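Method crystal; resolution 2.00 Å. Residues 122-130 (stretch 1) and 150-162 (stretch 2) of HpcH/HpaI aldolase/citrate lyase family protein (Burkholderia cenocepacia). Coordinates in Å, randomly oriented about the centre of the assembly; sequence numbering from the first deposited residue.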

# COMPACT_ATOMS: atom_id res chain seq x y z
N THR A 122 4.94 -28.77 -5.72
CA THR A 122 6.19 -28.02 -5.99
C THR A 122 7.01 -28.45 -7.20
O THR A 122 8.04 -27.80 -7.49
CB THR A 122 7.14 -28.03 -4.76
OG1 THR A 122 7.80 -29.30 -4.63
CG2 THR A 122 6.40 -27.67 -3.52
N ARG A 123 6.54 -29.47 -7.93
CA ARG A 123 7.29 -30.05 -9.04
C ARG A 123 6.60 -29.84 -10.40
O ARG A 123 5.44 -30.12 -10.55
CB ARG A 123 7.50 -31.55 -8.83
CG ARG A 123 8.35 -31.95 -7.61
CD ARG A 123 9.67 -31.20 -7.56
NE ARG A 123 10.70 -31.82 -6.74
CZ ARG A 123 10.98 -31.50 -5.47
NH1 ARG A 123 10.30 -30.59 -4.79
NH2 ARG A 123 11.98 -32.13 -4.86
N PHE A 124 7.35 -29.33 -11.36
CA PHE A 124 6.98 -29.43 -12.76
C PHE A 124 6.93 -30.90 -13.20
O PHE A 124 7.81 -31.67 -12.85
CB PHE A 124 8.01 -28.72 -13.60
CG PHE A 124 8.00 -27.22 -13.45
CD1 PHE A 124 6.82 -26.52 -13.49
CD2 PHE A 124 9.20 -26.53 -13.32
CE1 PHE A 124 6.82 -25.14 -13.40
CE2 PHE A 124 9.21 -25.16 -13.22
CZ PHE A 124 8.03 -24.46 -13.24
N PRO A 125 5.90 -31.28 -13.97
CA PRO A 125 5.90 -32.67 -14.46
C PRO A 125 7.18 -32.99 -15.27
O PRO A 125 7.54 -32.26 -16.19
CB PRO A 125 4.65 -32.77 -15.33
CG PRO A 125 3.92 -31.49 -15.20
CD PRO A 125 4.78 -30.49 -14.49
N SER A 126 7.85 -34.07 -14.93
CA SER A 126 9.13 -34.39 -15.54
C SER A 126 9.45 -35.87 -15.30
O SER A 126 8.74 -36.55 -14.55
CB SER A 126 10.15 -33.52 -14.85
OG SER A 126 10.15 -33.82 -13.47
N PRO A 127 10.53 -36.37 -15.91
CA PRO A 127 10.84 -37.80 -15.70
C PRO A 127 11.03 -38.21 -14.23
O PRO A 127 10.67 -39.30 -13.85
CB PRO A 127 12.15 -37.98 -16.47
CG PRO A 127 12.10 -36.97 -17.57
CD PRO A 127 11.31 -35.79 -17.03
N GLU A 128 11.61 -37.33 -13.43
CA GLU A 128 11.85 -37.62 -12.04
C GLU A 128 10.57 -37.37 -11.21
O GLU A 128 10.38 -37.98 -10.17
CB GLU A 128 13.06 -36.83 -11.51
CG GLU A 128 12.80 -35.39 -11.07
CD GLU A 128 12.74 -34.38 -12.20
OE1 GLU A 128 12.83 -34.78 -13.41
OE2 GLU A 128 12.60 -33.16 -11.87
N SER A 129 9.70 -36.48 -11.68
CA SER A 129 8.43 -36.22 -11.00
C SER A 129 7.31 -36.24 -12.00
O SER A 129 6.72 -35.19 -12.29
CB SER A 129 8.48 -34.86 -10.29
OG SER A 129 9.53 -34.80 -9.34
N PRO A 130 6.99 -37.43 -12.56
CA PRO A 130 5.98 -37.48 -13.61
C PRO A 130 4.58 -37.02 -13.16
O PRO A 130 3.78 -36.59 -13.97
CB PRO A 130 5.97 -38.97 -14.00
CG PRO A 130 6.41 -39.67 -12.75
CD PRO A 130 7.51 -38.78 -12.25
N ASP A 150 16.11 -21.52 -19.33
CA ASP A 150 16.05 -22.93 -18.92
C ASP A 150 15.47 -23.11 -17.47
O ASP A 150 15.85 -24.06 -16.78
CB ASP A 150 17.47 -23.51 -18.92
CG ASP A 150 18.35 -22.75 -17.97
OD1 ASP A 150 17.94 -21.60 -17.67
OD2 ASP A 150 19.39 -23.26 -17.51
N TYR A 151 14.62 -22.17 -17.03
CA TYR A 151 13.98 -22.24 -15.70
C TYR A 151 13.25 -23.57 -15.55
O TYR A 151 13.41 -24.26 -14.57
CB TYR A 151 12.97 -21.10 -15.51
CG TYR A 151 12.26 -21.17 -14.18
CD1 TYR A 151 12.99 -21.09 -13.01
CD2 TYR A 151 10.88 -21.31 -14.09
CE1 TYR A 151 12.38 -21.18 -11.77
CE2 TYR A 151 10.25 -21.39 -12.83
CZ TYR A 151 11.01 -21.32 -11.67
OH TYR A 151 10.44 -21.41 -10.39
N LEU A 152 12.48 -23.94 -16.56
CA LEU A 152 11.72 -25.20 -16.52
C LEU A 152 12.58 -26.47 -16.28
O LEU A 152 12.17 -27.33 -15.50
CB LEU A 152 10.87 -25.34 -17.78
CG LEU A 152 9.81 -24.24 -17.88
CD1 LEU A 152 8.96 -24.39 -19.14
CD2 LEU A 152 8.96 -24.24 -16.65
N GLN A 153 13.76 -26.55 -16.90
CA GLN A 153 14.62 -27.73 -16.83
C GLN A 153 15.43 -27.79 -15.54
O GLN A 153 15.98 -28.83 -15.22
CB GLN A 153 15.58 -27.76 -18.02
N THR A 154 15.55 -26.67 -14.82
CA THR A 154 16.46 -26.59 -13.70
C THR A 154 15.76 -26.27 -12.34
O THR A 154 16.39 -26.39 -11.28
CB THR A 154 17.54 -25.54 -14.05
OG1 THR A 154 16.89 -24.32 -14.40
CG2 THR A 154 18.36 -25.98 -15.30
N ALA A 155 14.48 -25.90 -12.38
CA ALA A 155 13.78 -25.48 -11.17
C ALA A 155 13.55 -26.59 -10.18
O ALA A 155 13.71 -26.36 -8.97
CB ALA A 155 12.44 -24.80 -11.49
N ASN A 156 13.14 -27.77 -10.64
CA ASN A 156 12.75 -28.84 -9.70
C ASN A 156 13.87 -29.18 -8.73
O ASN A 156 13.62 -29.38 -7.54
CB ASN A 156 12.27 -30.13 -10.40
CG ASN A 156 10.86 -30.03 -10.97
OD1 ASN A 156 10.12 -29.01 -10.85
ND2 ASN A 156 10.46 -31.11 -11.62
N ALA A 157 15.10 -29.25 -9.25
CA ALA A 157 16.27 -29.66 -8.45
C ALA A 157 16.59 -28.71 -7.29
O ALA A 157 17.24 -29.12 -6.35
CB ALA A 157 17.51 -29.78 -9.37
N GLN A 158 16.13 -27.46 -7.36
CA GLN A 158 16.46 -26.47 -6.35
C GLN A 158 15.33 -26.17 -5.37
O GLN A 158 15.51 -25.36 -4.48
CB GLN A 158 16.96 -25.17 -6.98
CG GLN A 158 18.19 -25.30 -7.88
CD GLN A 158 19.27 -26.16 -7.28
OE1 GLN A 158 19.54 -26.07 -6.09
NE2 GLN A 158 19.85 -27.02 -8.08
N VAL A 159 14.18 -26.83 -5.53
CA VAL A 159 13.07 -26.62 -4.59
C VAL A 159 13.15 -27.59 -3.42
O VAL A 159 13.26 -28.81 -3.62
CB VAL A 159 11.70 -26.77 -5.27
CG1 VAL A 159 10.59 -26.58 -4.26
CG2 VAL A 159 11.54 -25.74 -6.36
N ALA A 160 13.15 -27.06 -2.21
CA ALA A 160 13.14 -27.86 -1.00
C ALA A 160 11.81 -27.81 -0.26
O ALA A 160 11.16 -26.78 -0.21
CB ALA A 160 14.26 -27.43 -0.08
N VAL A 161 11.41 -28.95 0.30
CA VAL A 161 10.14 -29.08 0.99
C VAL A 161 10.39 -29.46 2.46
O VAL A 161 11.06 -30.45 2.76
CB VAL A 161 9.22 -30.10 0.31
CG1 VAL A 161 7.96 -30.38 1.14
CG2 VAL A 161 8.88 -29.68 -1.11
N ILE A 162 9.83 -28.65 3.34
CA ILE A 162 9.82 -28.87 4.79
C ILE A 162 8.36 -29.13 5.21
O ILE A 162 7.45 -28.31 4.92
CB ILE A 162 10.33 -27.64 5.57
CG1 ILE A 162 11.69 -27.20 5.06
CG2 ILE A 162 10.39 -27.96 7.06
CD1 ILE A 162 12.21 -25.89 5.64
O HOH W 1 9.72 -26.57 -9.35

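What plugs the hollow in the irregular first stretch? The side chain of buried N156 does, its CA-to-CB bond toward the first stretch and its amide set in the curve from R123 to E128. Its amide reads the backbone of F124 with both ends: F124 N donates to N156 OD1 (2.8 Å), and N156 ND2 donates to F124 O (3.0 Å). The second ND2 proton goes to the carboxylate, with N156 ND2 3.0 Å from E128 OE2. Asparagine suits the place because one short, flat group carries both an acceptor and a two-proton donor.

Where does the first stretch push back? F124 has its CA-to-CB bond toward the second stretch, and its ring is the bump, buried among Y151, L152 and A155. A methyl of L152 lies over one ring face, CD2 of L152 being 3.5 Å from CZ of F124. Y151 sits near the ring edge, while the small methyl of A155 packs against the ring, its CB 3.7 Å from CE2 of F124.

How is the far end closed? The CA-to-CB bonds of T122 and V159 each point toward the opposing stretch, and CB of T122 packs 3.8 Å from CG1 of V159. R123 starts sideways, but its end comes nearer; N156 O lies over one guanidinium face, and R123 NH1 donates to T122 OG1 (2.8 Å). Water 1 donates through its O to T122 O (2.8 Å) and N156 OD1 (2.9 Å), bridging the stretches.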